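Local atomic coordinates of RNA-dependent RNA Polymerase (Bombyx mori cytoplasmic polyhedrosis virus, PDB entry 6TZ0), a protein that catalyses RNA-directed RNA synthesis, making plus strands in conservative transcription of the viral double-stranded genome and complementary minus strands during its replication. Residues H413-L418 with L940-E945; C574-F579 with N603-A608; E434-G439 with A454-E459; D495-S500 with G640-S645; R428-I433 with N447-M452. One frame throughout, in Å; residues are numbered along the deposited sequence.

Contact 1. Residues H413-L418 with L940-E945; sequences HDEAWL and LGKLGE
E415 and K942 show how a charged side chain can work mainly through its aliphatic part when a loop settles on a helix. In the apolar group, the two side chains cross at about a right angle, and CB of E415 comes within 3.7 Å of CG of K942. E415 sends its CG anti to the backbone N (chi1 -174°), and a bend at chi2 (67°) swings CD back over CB and CG of K942. The lysine is bent at chi2 too, and its amino end leads away from the helix. One turn further on, L418 meets L940, again nearly perpendicular, with CD1 of L418 3.9 Å from CB of L940.

Backbone packing forms the second group. No hydrogen bond joins the two segments. Instead the loop lies close by virtue of G941, which has no side chain and whose CA is 4.8 Å from CA of E415. Just beside it, CB of D414 lies 3.9 Å from CA of G941.

The polar end of D414 turns to other partners: OD1 is hydrogen-bonded to the hydroxyl of Y460, and OD2 forms a salt bridge with R461.

Around the contact, the W417 ring lies among F498 and F501, which meet it edge-to-face, while L940 also rests on Y460 and on Q453 of helix 449-455. The loop 940-945, a link from helix 927-937 to helix 945-958 in the C-terminal region, thus lies against the start of helix 413-422 of the polymerase domain, and L943 of the same loop packs on Y178 of the neighbouring Viral structural protein 4 chain.

Contact 2. Residues C574-F579 with N603-A608; sequences CTVPRF and NAAWQA
N603 and the loop residues C574 and V576 illustrate how one amide side chain can serve a helix start and a neighbouring loop together. Its CB lies 3.3 Å from O of V576, resting against that peptide. From there CG turns into the position between the backbone N and the carbonyl carbon (chi1 58°), which leaves it beside the peptide N of V576. The amide then splits its work. OD1 turns back to the helix and accepts a weak bond from the backbone N of W606 (3.4 Å), so that N603 is the N-cap of helix 604-614. ND2 points into the loop and donates to SG of C574, a weak bond of 3.3 Å with an N-H...S angle of 143°.

A firmer link comes from the next residue. The backbone N of A604 donates to O of V576 over 2.9 Å, and the C=O...N angle of 166° brings the donor in almost head-on to the carbonyl.

Small alanines line the rest of the helix face. CB of A604 meets CB of F579 at 4.0 Å, and CB of A605 lies opposite CB of V576. One turn on, CB of A608 touches the F579 ring obliquely at CD2 (3.8 Å). On its other flank F579 stacks with F498, and M502 of helix 501-508 touches both F579 and A605.

In this buried place two backbone N-H groups at the helix start find acceptors, A604 N soundly on the loop and W606 N weakly on the N603 side chain, while methyl groups and one aromatic ring fill the remainder: loop and helix are joined by few polar bonds and by close apolar packing.

Contact 3. Residues E434-G439 with A454-E459; sequences EKLEVG and AVFARE
The β-hairpin of strands 434-437 and 442-446 lays L436 and V438 against V455, F456 and R458, where helix 449-455 ends. The hairpin and the helix follow each other directly, so this is a local β-hairpin-to-helix packing within the polymerase domain, resting on side chains without any hydrogen bond between the segments.

The apolar part begins with L436, whose CD1 lies 3.9 Å from CG2 of V455, while its CD2 approaches the edge of the F456 ring near the ring plane. V438, just past the strand, comes in between two partners: its CG2 touches CG1 of V455 at 3.7 Å and CE1 of F456 at 3.6 Å. V455 itself sets CG1 over one face of the F456 ring, offset toward the rim. The E437 carbonyl oxygen also approaches this ring obliquely.

V438 has its two methyls on different jobs. CG1 stands anti to the backbone N (chi1 -177°) and turns to R458, whose chain bends at chi3 (72°) and slides past the valine in the opposite direction. The charged end of R458 is held from outside, NH2 being hydrogen-bonded to N64 of the Viral structural protein 4 chain; the valine covers part of the same group. CG1 of V438 sits over one face of the guanidinium, toward its rim, 3.5 Å from NE of R458.

Contact 4. Residues D495-S500 with G640-S645; sequences DRLFLS and GRADTS
S500 and A642 meet where a short, weakly bonded helix, 494-499, runs out beside the loop that leads into helix 644-665. A Ser-Gly pair followed by a long helix is consistent with motif B of RNA polymerases, and G640 lies about 8 Å from the side chain of D552, a UTP-binding residue.

S500 has more surface buried here than any other residue. Its OG lies between the backbone N and the carbonyl carbon (chi1 64°) and does two things: it donates to O of L497 in the helix just before it (3.1 Å), the hydroxyl lying 43° out of that carbonyl's plane, and accepts a weak bond from N of A642 at 3.5 Å. The serine CB also nears the plane of the R641 guanidinium at its edge.

A642 follows with its methyl group, 3.4 Å from O of S500, and L497 completes the set by bringing CD1 to 4.2 Å from CB of A642. F420 of helix 413-422 touches both of these apolar residues.

R641 runs extended past the serine to a salt bridge of NH1 with E612, while its NE is 3.4 Å from OD1 of D643, an attraction of charges with the oxygen well out of the guanidinium plane.

Contact 5. Residues R428-I433 with N447-M452; sequences RKLTEI and NSRIVM
The backbone O of N447 is approached by several groups of the loop 428-433. It accepts a hydrogen bond from N of L430, 3.1 Å long, with an N-H...O angle of 157° and the donor in the carbonyl plane. Around the same oxygen the carbons close in: CD of K429 is 3.4 Å away and CB of L430 likewise.

The N447 side chain meets the loop on a broad front. Its CB lies 3.3 Å from O of E432, and its flat amide is crossed obliquely by K429 and I433, which bring CD of K429 to 3.5 Å from ND2 and CG1 of I433 to 3.8 Å from that nitrogen. Bends at chi2 (66°) and chi3 (70°) curl the lysine chain over the amide.

N447 follows directly on the hairpin strand 442-446, and the loop 428-433 runs straight into the partner strand 434-437, so the contact closes the open end of this β-hairpin. The helix 449-455 starts here as well: S448 is its N-cap, with OG accepting weakly from N of V451 and hydrogen-bonded to the hydroxyl of S980.

R449 presents one guanidinium face to L430, whose CD2 lies 3.7 Å from NH1, offset toward the rim. Two hydrogen bonds fix this group from elsewhere, NH2 to O of L492 and NH1 to OD1 of N494. The leucine's other methyl, CD1, touches CB of M452 at 4.2 Å.

Contact 1 spans the chain most widely, joining helix 413-422 to the C-terminal region, and the other four are nested inside its loop. Contacts 5 and 3 come next along the sequence; their segments alternate, both use the hairpin neighbourhood and helix 449-455, and their centres are 13 Å apart. Contact 4 then closes across the polymerase domain, with contact 2 inside it. Three aromatic residues connect distant pieces: W417 of contact 1 meets F498 of contact 4, which stacks with F579 of contact 2, these centres lying 16 to 19 Å apart. All lie on one side of the chain's centre. The hairpin, the helix ends it packs on and the C-terminal loop thus form one connected region of the polymerase.

Contact 1. Residues H413-L418 with L940-E945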
# COMPACT_ATOMS: atom_id res chain seq x y z
N HIS A 413 -0.63 20.44 9.36
CA HIS A 413 -0.85 19.01 9.27
C HIS A 413 -2.28 18.64 8.88
O HIS A 413 -2.50 17.53 8.39
CB HIS A 413 -0.47 18.35 10.59
CG HIS A 413 0.98 18.50 10.93
ND1 HIS A 413 1.97 17.75 10.33
CD2 HIS A 413 1.61 19.35 11.77
CE1 HIS A 413 3.15 18.11 10.81
NE2 HIS A 413 2.96 19.09 11.68
N ASP A 414 -3.23 19.55 9.06
CA ASP A 414 -4.59 19.30 8.63
C ASP A 414 -4.71 19.33 7.11
O ASP A 414 -5.33 18.45 6.50
CB ASP A 414 -5.51 20.33 9.26
CG ASP A 414 -5.57 20.19 10.75
OD1 ASP A 414 -5.36 19.06 11.20
OD2 ASP A 414 -5.82 21.18 11.46
N GLU A 415 -4.11 20.35 6.49
CA GLU A 415 -4.06 20.41 5.04
C GLU A 415 -3.24 19.26 4.46
O GLU A 415 -3.56 18.76 3.38
CB GLU A 415 -3.50 21.76 4.60
CG GLU A 415 -3.52 22.02 3.10
CD GLU A 415 -4.92 22.16 2.54
OE1 GLU A 415 -5.83 22.57 3.28
OE2 GLU A 415 -5.11 21.84 1.35
N ALA A 416 -2.22 18.81 5.19
CA ALA A 416 -1.45 17.65 4.77
C ALA A 416 -2.28 16.37 4.82
O ALA A 416 -2.17 15.53 3.93
CB ALA A 416 -0.20 17.51 5.63
N TRP A 417 -3.13 16.22 5.83
CA TRP A 417 -4.03 15.07 5.91
C TRP A 417 -5.06 15.08 4.80
O TRP A 417 -5.35 14.03 4.19
CB TRP A 417 -4.70 15.03 7.28
CG TRP A 417 -5.85 14.09 7.39
CD1 TRP A 417 -7.16 14.42 7.48
CD2 TRP A 417 -5.80 12.66 7.40
NE1 TRP A 417 -7.93 13.30 7.56
CE2 TRP A 417 -7.12 12.20 7.51
CE3 TRP A 417 -4.76 11.72 7.34
CZ2 TRP A 417 -7.43 10.85 7.55
CZ3 TRP A 417 -5.08 10.39 7.38
CH2 TRP A 417 -6.40 9.96 7.48
N LEU A 418 -5.63 16.25 4.49
CA LEU A 418 -6.57 16.34 3.38
C LEU A 418 -5.90 16.08 2.04
O LEU A 418 -6.50 15.43 1.17
CB LEU A 418 -7.27 17.70 3.39
CG LEU A 418 -8.60 17.81 4.13
CD1 LEU A 418 -8.46 17.66 5.63
CD2 LEU A 418 -9.22 19.15 3.81
N LEU A 940 -11.72 22.09 7.28
CA LEU A 940 -10.87 21.22 8.08
C LEU A 940 -9.40 21.58 8.05
O LEU A 940 -8.65 21.07 8.88
CB LEU A 940 -11.02 19.76 7.62
CG LEU A 940 -12.39 19.12 7.81
CD1 LEU A 940 -12.34 17.67 7.39
CD2 LEU A 940 -12.89 19.26 9.23
N GLY A 941 -8.96 22.44 7.14
CA GLY A 941 -7.59 22.93 7.16
C GLY A 941 -7.35 23.94 6.07
O GLY A 941 -7.85 23.75 4.95
N LYS A 942 -6.59 25.00 6.37
CA LYS A 942 -6.31 26.13 5.47
C LYS A 942 -7.61 26.78 4.98
O LYS A 942 -8.00 26.68 3.82
CB LYS A 942 -5.42 25.73 4.29
CG LYS A 942 -3.99 25.42 4.67
CD LYS A 942 -3.23 26.67 5.06
CE LYS A 942 -1.76 26.36 5.30
NZ LYS A 942 -0.98 27.55 5.71
N LEU A 943 -8.29 27.41 5.94
CA LEU A 943 -9.55 28.09 5.67
C LEU A 943 -9.38 29.24 4.68
O LEU A 943 -8.43 30.02 4.76
CB LEU A 943 -10.13 28.65 6.97
CG LEU A 943 -10.51 27.66 8.06
CD1 LEU A 943 -10.96 28.41 9.28
CD2 LEU A 943 -11.59 26.74 7.57
N GLY A 944 -10.31 29.33 3.73
CA GLY A 944 -10.46 30.51 2.90
C GLY A 944 -9.83 30.45 1.52
O GLY A 944 -9.95 31.44 0.78
N GLU A 945 -9.18 29.36 1.15
CA GLU A 945 -8.55 29.32 -0.17
C GLU A 945 -9.56 29.04 -1.28
O GLU A 945 -9.40 29.54 -2.40
CB GLU A 945 -7.45 28.26 -0.19
CG GLU A 945 -6.25 28.59 0.68
CD GLU A 945 -5.17 27.52 0.60
OE1 GLU A 945 -5.41 26.48 -0.04
OE2 GLU A 945 -4.09 27.73 1.18

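Contact 2. Residues C574-F579 with N603-A608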
# COMPACT_ATOMS: atom_id res chain seq x y z
N CYS A 574 9.60 18.75 19.34
CA CYS A 574 8.95 19.72 18.48
C CYS A 574 7.96 20.58 19.26
O CYS A 574 7.82 20.46 20.48
CB CYS A 574 8.26 19.01 17.31
SG CYS A 574 6.89 17.94 17.75
N THR A 575 7.29 21.49 18.55
CA THR A 575 6.29 22.38 19.13
C THR A 575 5.15 22.48 18.12
O THR A 575 5.14 23.36 17.26
CB THR A 575 6.89 23.75 19.44
OG1 THR A 575 8.03 23.58 20.29
CG2 THR A 575 5.88 24.62 20.17
N VAL A 576 4.19 21.56 18.22
CA VAL A 576 3.07 21.49 17.28
C VAL A 576 1.77 21.48 18.07
O VAL A 576 1.45 20.47 18.72
CB VAL A 576 3.16 20.24 16.39
CG1 VAL A 576 1.93 20.12 15.50
CG2 VAL A 576 4.41 20.26 15.53
N PRO A 577 0.99 22.55 18.07
CA PRO A 577 -0.37 22.47 18.59
C PRO A 577 -1.35 22.13 17.48
O PRO A 577 -1.07 22.33 16.29
CB PRO A 577 -0.62 23.89 19.11
CG PRO A 577 0.17 24.73 18.19
CD PRO A 577 1.39 23.94 17.81
N ARG A 578 -2.50 21.59 17.89
CA ARG A 578 -3.67 21.39 17.04
C ARG A 578 -3.37 20.45 15.87
O ARG A 578 -3.31 20.86 14.71
CB ARG A 578 -4.23 22.72 16.53
CG ARG A 578 -5.22 23.42 17.44
CD ARG A 578 -4.54 24.03 18.63
NE ARG A 578 -5.39 24.90 19.39
CZ ARG A 578 -5.03 25.44 20.55
NH1 ARG A 578 -5.86 26.24 21.18
NH2 ARG A 578 -3.85 25.17 21.06
N PHE A 579 -3.14 19.18 16.20
CA PHE A 579 -3.02 18.20 15.12
C PHE A 579 -4.36 17.59 14.73
O PHE A 579 -4.83 17.79 13.61
CB PHE A 579 -2.01 17.11 15.48
CG PHE A 579 -2.03 15.94 14.54
CD1 PHE A 579 -1.75 16.10 13.19
CD2 PHE A 579 -2.30 14.67 15.01
CE1 PHE A 579 -1.77 15.01 12.34
CE2 PHE A 579 -2.31 13.59 14.16
CZ PHE A 579 -2.04 13.76 12.83
N ASN A 603 2.80 18.84 23.64
CA ASN A 603 2.15 19.35 22.44
C ASN A 603 1.26 18.27 21.82
O ASN A 603 1.17 17.15 22.32
CB ASN A 603 3.17 19.91 21.46
CG ASN A 603 4.21 18.90 21.02
OD1 ASN A 603 4.22 17.76 21.44
ND2 ASN A 603 5.09 19.32 20.13
N ALA A 604 0.61 18.61 20.71
CA ALA A 604 -0.43 17.75 20.14
C ALA A 604 0.16 16.52 19.47
O ALA A 604 -0.41 15.42 19.57
CB ALA A 604 -1.27 18.54 19.15
N ALA A 605 1.27 16.69 18.76
CA ALA A 605 1.87 15.60 18.01
C ALA A 605 2.41 14.51 18.91
O ALA A 605 2.33 13.33 18.58
CB ALA A 605 2.99 16.13 17.12
N TRP A 606 2.93 14.89 20.08
CA TRP A 606 3.48 13.90 21.00
C TRP A 606 2.36 13.15 21.72
O TRP A 606 2.50 11.95 22.01
CB TRP A 606 4.46 14.62 21.92
CG TRP A 606 5.17 13.87 22.97
CD1 TRP A 606 5.56 12.57 22.93
CD2 TRP A 606 5.80 14.43 24.11
NE1 TRP A 606 6.28 12.26 24.05
CE2 TRP A 606 6.46 13.40 24.79
CE3 TRP A 606 5.84 15.72 24.66
CZ2 TRP A 606 7.13 13.59 25.98
CZ3 TRP A 606 6.51 15.91 25.84
CH2 TRP A 606 7.14 14.86 26.49
N GLN A 607 1.21 13.80 21.91
CA GLN A 607 0.01 13.10 22.36
C GLN A 607 -0.45 12.07 21.34
O GLN A 607 -0.78 10.93 21.70
CB GLN A 607 -1.12 14.09 22.63
CG GLN A 607 -0.89 15.03 23.76
CD GLN A 607 -2.02 16.02 23.91
OE1 GLN A 607 -3.01 15.94 23.20
NE2 GLN A 607 -1.84 16.98 24.79
N ALA A 608 -0.50 12.46 20.06
CA ALA A 608 -0.94 11.55 19.01
C ALA A 608 0.01 10.37 18.85
O ALA A 608 -0.44 9.22 18.73
CB ALA A 608 -1.09 12.29 17.69

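Contact 3. Residues E434-G439 with A454-E459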
# COMPACT_ATOMS: atom_id res chain seq x y z
N GLU A 434 -19.12 1.19 1.35
CA GLU A 434 -19.66 1.12 2.69
C GLU A 434 -20.77 2.14 2.89
O GLU A 434 -20.87 3.14 2.17
CB GLU A 434 -18.58 1.34 3.74
CG GLU A 434 -17.56 0.23 3.81
CD GLU A 434 -16.51 0.46 4.89
OE1 GLU A 434 -16.52 1.55 5.49
OE2 GLU A 434 -15.70 -0.45 5.13
N LYS A 435 -21.60 1.88 3.89
CA LYS A 435 -22.71 2.75 4.25
C LYS A 435 -22.20 3.88 5.14
O LYS A 435 -21.36 3.67 6.01
CB LYS A 435 -23.79 1.94 4.96
CG LYS A 435 -25.05 2.68 5.30
CD LYS A 435 -26.08 1.71 5.85
CE LYS A 435 -25.68 1.23 7.24
NZ LYS A 435 -26.73 0.36 7.85
N LEU A 436 -22.73 5.09 4.92
CA LEU A 436 -22.22 6.30 5.56
C LEU A 436 -23.38 7.00 6.27
O LEU A 436 -24.14 7.74 5.64
CB LEU A 436 -21.57 7.22 4.54
CG LEU A 436 -20.41 6.62 3.73
CD1 LEU A 436 -19.85 7.63 2.74
CD2 LEU A 436 -19.34 6.11 4.65
N GLU A 437 -23.50 6.80 7.58
CA GLU A 437 -24.53 7.43 8.39
C GLU A 437 -23.91 8.08 9.61
O GLU A 437 -22.94 7.56 10.18
CB GLU A 437 -25.61 6.42 8.81
CG GLU A 437 -25.10 5.23 9.62
CD GLU A 437 -26.21 4.31 10.07
OE1 GLU A 437 -27.39 4.61 9.78
OE2 GLU A 437 -25.91 3.29 10.72
N VAL A 438 -24.44 9.24 10.01
CA VAL A 438 -23.92 9.99 11.15
C VAL A 438 -24.97 10.14 12.24
O VAL A 438 -24.82 9.61 13.34
CB VAL A 438 -23.37 11.36 10.72
CG1 VAL A 438 -22.79 12.06 11.92
CG2 VAL A 438 -22.35 11.23 9.63
N GLY A 439 -26.04 10.87 11.95
CA GLY A 439 -27.01 11.21 12.97
C GLY A 439 -28.27 10.38 12.88
O GLY A 439 -29.38 10.90 13.04
N ALA A 454 -15.64 13.61 4.19
CA ALA A 454 -16.62 14.68 4.07
C ALA A 454 -17.90 14.37 4.83
O ALA A 454 -18.62 15.29 5.23
CB ALA A 454 -16.92 14.95 2.60
N VAL A 455 -18.21 13.09 5.03
CA VAL A 455 -19.44 12.73 5.74
C VAL A 455 -19.28 12.91 7.24
O VAL A 455 -20.13 13.52 7.90
CB VAL A 455 -19.84 11.29 5.36
CG1 VAL A 455 -20.85 10.73 6.32
CG2 VAL A 455 -20.47 11.28 3.98
N PHE A 456 -18.17 12.43 7.81
CA PHE A 456 -17.92 12.51 9.24
C PHE A 456 -17.05 13.70 9.62
O PHE A 456 -16.27 13.62 10.57
CB PHE A 456 -17.28 11.22 9.74
CG PHE A 456 -18.17 10.04 9.66
CD1 PHE A 456 -19.12 9.80 10.64
CD2 PHE A 456 -18.08 9.16 8.59
CE1 PHE A 456 -19.94 8.70 10.56
CE2 PHE A 456 -18.90 8.07 8.51
CZ PHE A 456 -19.83 7.83 9.50
N ALA A 457 -17.18 14.81 8.90
CA ALA A 457 -16.35 15.98 9.15
C ALA A 457 -16.73 16.71 10.42
O ALA A 457 -15.94 17.51 10.93
CB ALA A 457 -16.42 16.93 7.97
N ARG A 458 -17.93 16.47 10.95
CA ARG A 458 -18.36 17.14 12.18
C ARG A 458 -17.64 16.61 13.40
O ARG A 458 -17.67 17.26 14.45
CB ARG A 458 -19.86 16.98 12.37
CG ARG A 458 -20.28 15.58 12.76
CD ARG A 458 -21.78 15.46 12.85
NE ARG A 458 -22.41 15.47 11.54
CZ ARG A 458 -23.72 15.45 11.33
NH1 ARG A 458 -24.55 15.40 12.35
NH2 ARG A 458 -24.19 15.48 10.09
N GLU A 459 -16.98 15.46 13.31
CA GLU A 459 -16.29 14.86 14.44
C GLU A 459 -14.79 14.71 14.17
O GLU A 459 -14.15 13.86 14.79
CB GLU A 459 -16.92 13.52 14.80
CG GLU A 459 -16.88 12.47 13.71
CD GLU A 459 -17.54 11.18 14.15
OE1 GLU A 459 -18.11 11.16 15.26
OE2 GLU A 459 -17.48 10.19 13.40

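Contact 4. Residues D495-S500 with G640-S645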
# COMPACT_ATOMS: atom_id res chain seq x y z
N ASP A 495 -9.55 6.59 10.41
CA ASP A 495 -9.07 7.01 11.71
C ASP A 495 -7.88 6.18 12.19
O ASP A 495 -6.96 6.74 12.80
CB ASP A 495 -10.21 6.96 12.71
CG ASP A 495 -11.37 7.82 12.30
OD1 ASP A 495 -11.13 8.88 11.68
OD2 ASP A 495 -12.52 7.43 12.57
N ARG A 496 -7.87 4.87 11.92
CA ARG A 496 -6.64 4.11 12.07
C ARG A 496 -5.58 4.58 11.09
O ARG A 496 -4.39 4.50 11.39
CB ARG A 496 -6.88 2.62 11.87
CG ARG A 496 -7.58 1.93 13.00
CD ARG A 496 -7.65 0.46 12.67
NE ARG A 496 -8.38 -0.33 13.65
CZ ARG A 496 -7.81 -0.90 14.71
NH1 ARG A 496 -6.51 -0.76 14.93
NH2 ARG A 496 -8.55 -1.62 15.54
N LEU A 497 -5.99 5.06 9.91
CA LEU A 497 -5.04 5.67 9.00
C LEU A 497 -4.55 7.00 9.54
O LEU A 497 -3.41 7.41 9.29
CB LEU A 497 -5.68 5.84 7.63
CG LEU A 497 -4.77 6.23 6.47
CD1 LEU A 497 -3.78 5.13 6.20
CD2 LEU A 497 -5.57 6.55 5.23
N PHE A 498 -5.40 7.69 10.30
CA PHE A 498 -5.03 8.97 10.89
C PHE A 498 -4.06 8.81 12.04
O PHE A 498 -3.25 9.69 12.29
CB PHE A 498 -6.29 9.70 11.34
CG PHE A 498 -6.05 11.07 11.89
CD1 PHE A 498 -5.80 12.13 11.04
CD2 PHE A 498 -6.07 11.29 13.25
CE1 PHE A 498 -5.58 13.39 11.53
CE2 PHE A 498 -5.84 12.55 13.75
CZ PHE A 498 -5.60 13.60 12.89
N LEU A 499 -4.15 7.69 12.78
CA LEU A 499 -3.22 7.47 13.88
C LEU A 499 -1.80 7.22 13.38
O LEU A 499 -0.83 7.56 14.07
CB LEU A 499 -3.67 6.31 14.75
CG LEU A 499 -4.84 6.60 15.68
CD1 LEU A 499 -5.22 5.34 16.43
CD2 LEU A 499 -4.45 7.71 16.63
N SER A 500 -1.66 6.64 12.20
CA SER A 500 -0.34 6.39 11.64
C SER A 500 0.17 7.52 10.77
O SER A 500 1.14 7.33 10.04
CB SER A 500 -0.36 5.09 10.84
OG SER A 500 -1.22 5.21 9.72
N GLY A 640 -0.75 -1.75 4.86
CA GLY A 640 -1.72 -0.91 4.18
C GLY A 640 -1.85 0.37 4.97
O GLY A 640 -2.90 1.02 5.02
N ARG A 641 -0.74 0.73 5.60
CA ARG A 641 -0.65 1.77 6.60
C ARG A 641 0.08 2.97 6.00
O ARG A 641 0.64 2.90 4.91
CB ARG A 641 0.07 1.19 7.81
CG ARG A 641 -0.09 1.87 9.12
CD ARG A 641 0.61 1.05 10.17
NE ARG A 641 0.57 1.69 11.47
CZ ARG A 641 1.14 1.18 12.55
NH1 ARG A 641 1.06 1.83 13.70
NH2 ARG A 641 1.80 0.03 12.49
N ALA A 642 0.04 4.10 6.70
CA ALA A 642 0.66 5.31 6.17
C ALA A 642 2.18 5.23 6.22
O ALA A 642 2.86 5.56 5.25
CB ALA A 642 0.16 6.54 6.91
N ASP A 643 2.73 4.74 7.33
CA ASP A 643 4.17 4.70 7.56
C ASP A 643 4.78 3.34 7.27
O ASP A 643 5.71 2.93 7.96
CB ASP A 643 4.49 5.13 8.99
CG ASP A 643 3.77 4.30 10.04
OD1 ASP A 643 2.95 3.43 9.69
OD2 ASP A 643 4.04 4.53 11.23
N THR A 644 4.30 2.61 6.26
CA THR A 644 4.77 1.24 6.10
C THR A 644 6.15 1.16 5.45
O THR A 644 7.01 0.41 5.92
CB THR A 644 3.74 0.40 5.34
OG1 THR A 644 4.28 -0.91 5.09
CG2 THR A 644 3.27 1.06 4.04
N SER A 645 6.41 1.94 4.40
CA SER A 645 7.71 1.88 3.76
C SER A 645 8.75 2.66 4.54
O SER A 645 9.92 2.22 4.63
CB SER A 645 7.60 2.41 2.33
OG SER A 645 8.86 2.43 1.69

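Contact 5. Residues R428-I433 with N447-M452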
# COMPACT_ATOMS: atom_id res chain seq x y z
N ARG A 428 -5.34 3.11 -1.28
CA ARG A 428 -5.92 3.83 -2.43
C ARG A 428 -7.46 3.74 -2.41
O ARG A 428 -8.12 4.48 -3.14
CB ARG A 428 -5.33 3.35 -3.77
CG ARG A 428 -5.57 4.20 -5.02
CD ARG A 428 -6.66 3.61 -5.90
NE ARG A 428 -6.89 4.40 -7.10
CZ ARG A 428 -7.71 5.45 -7.16
NH1 ARG A 428 -8.38 5.83 -6.08
NH2 ARG A 428 -7.85 6.12 -8.30
N LYS A 429 -8.04 2.95 -1.52
CA LYS A 429 -9.46 2.62 -1.57
C LYS A 429 -9.82 2.05 -0.20
O LYS A 429 -8.96 1.58 0.54
CB LYS A 429 -9.72 1.61 -2.71
CG LYS A 429 -11.17 1.36 -3.08
CD LYS A 429 -11.78 2.61 -3.67
CE LYS A 429 -11.22 2.93 -5.04
NZ LYS A 429 -11.89 4.11 -5.63
N LEU A 430 -11.11 2.10 0.13
CA LEU A 430 -11.63 1.43 1.31
C LEU A 430 -11.98 -0.03 1.07
O LEU A 430 -12.65 -0.64 1.92
CB LEU A 430 -12.87 2.17 1.84
CG LEU A 430 -12.67 3.53 2.48
CD1 LEU A 430 -14.00 4.19 2.78
CD2 LEU A 430 -11.87 3.38 3.76
N THR A 431 -11.60 -0.59 -0.09
CA THR A 431 -11.66 -1.99 -0.52
C THR A 431 -13.07 -2.50 -0.80
O THR A 431 -13.23 -3.57 -1.40
CB THR A 431 -10.99 -2.96 0.47
OG1 THR A 431 -11.73 -3.00 1.70
CG2 THR A 431 -9.56 -2.55 0.76
N GLU A 432 -14.09 -1.72 -0.44
CA GLU A 432 -15.49 -2.08 -0.62
C GLU A 432 -16.32 -0.83 -0.36
O GLU A 432 -15.91 0.08 0.36
CB GLU A 432 -15.94 -3.22 0.30
CG GLU A 432 -15.90 -2.89 1.77
CD GLU A 432 -16.25 -4.08 2.64
OE1 GLU A 432 -16.48 -5.17 2.09
OE2 GLU A 432 -16.28 -3.93 3.88
N ILE A 433 -17.51 -0.81 -0.96
CA ILE A 433 -18.42 0.31 -0.80
C ILE A 433 -19.16 0.16 0.52
O ILE A 433 -19.76 -0.89 0.79
CB ILE A 433 -19.39 0.38 -1.99
CG1 ILE A 433 -18.58 0.60 -3.27
CG2 ILE A 433 -20.40 1.48 -1.78
CD1 ILE A 433 -19.33 0.29 -4.53
N ASN A 447 -16.81 4.21 -1.54
CA ASN A 447 -15.58 3.56 -1.12
C ASN A 447 -14.38 4.48 -1.14
O ASN A 447 -13.26 4.02 -0.94
CB ASN A 447 -15.31 2.32 -1.98
CG ASN A 447 -15.30 2.62 -3.47
OD1 ASN A 447 -15.47 3.76 -3.90
ND2 ASN A 447 -15.06 1.59 -4.27
N SER A 448 -14.58 5.77 -1.41
CA SER A 448 -13.48 6.71 -1.40
C SER A 448 -13.28 7.27 -0.00
O SER A 448 -14.24 7.45 0.75
CB SER A 448 -13.74 7.86 -2.37
OG SER A 448 -14.80 8.66 -1.90
N ARG A 449 -12.02 7.54 0.34
CA ARG A 449 -11.71 8.08 1.65
C ARG A 449 -12.12 9.53 1.78
O ARG A 449 -12.39 10.00 2.89
CB ARG A 449 -10.23 7.91 1.95
CG ARG A 449 -9.83 6.48 2.14
CD ARG A 449 -8.39 6.36 2.57
NE ARG A 449 -8.02 4.96 2.76
CZ ARG A 449 -8.20 4.29 3.90
NH1 ARG A 449 -8.74 4.89 4.94
NH2 ARG A 449 -7.84 3.03 3.99
N ILE A 450 -12.22 10.25 0.67
CA ILE A 450 -12.51 11.68 0.77
C ILE A 450 -14.01 11.92 0.96
O ILE A 450 -14.39 12.87 1.66
CB ILE A 450 -11.91 12.42 -0.45
CG1 ILE A 450 -11.86 13.92 -0.18
CG2 ILE A 450 -12.64 12.10 -1.73
CD1 ILE A 450 -10.90 14.30 0.93
N VAL A 451 -14.88 11.06 0.44
CA VAL A 451 -16.30 11.18 0.73
C VAL A 451 -16.59 10.72 2.16
O VAL A 451 -17.41 11.32 2.86
CB VAL A 451 -17.13 10.42 -0.32
CG1 VAL A 451 -18.59 10.34 0.05
CG2 VAL A 451 -17.01 11.11 -1.65
N MET A 452 -15.88 9.68 2.60
CA MET A 452 -15.95 9.24 4.00
C MET A 452 -15.49 10.34 4.95
O MET A 452 -16.06 10.50 6.04
CB MET A 452 -15.09 7.98 4.15
CG MET A 452 -14.88 7.43 5.54
SD MET A 452 -16.25 6.71 6.44
CE MET A 452 -15.55 6.67 8.09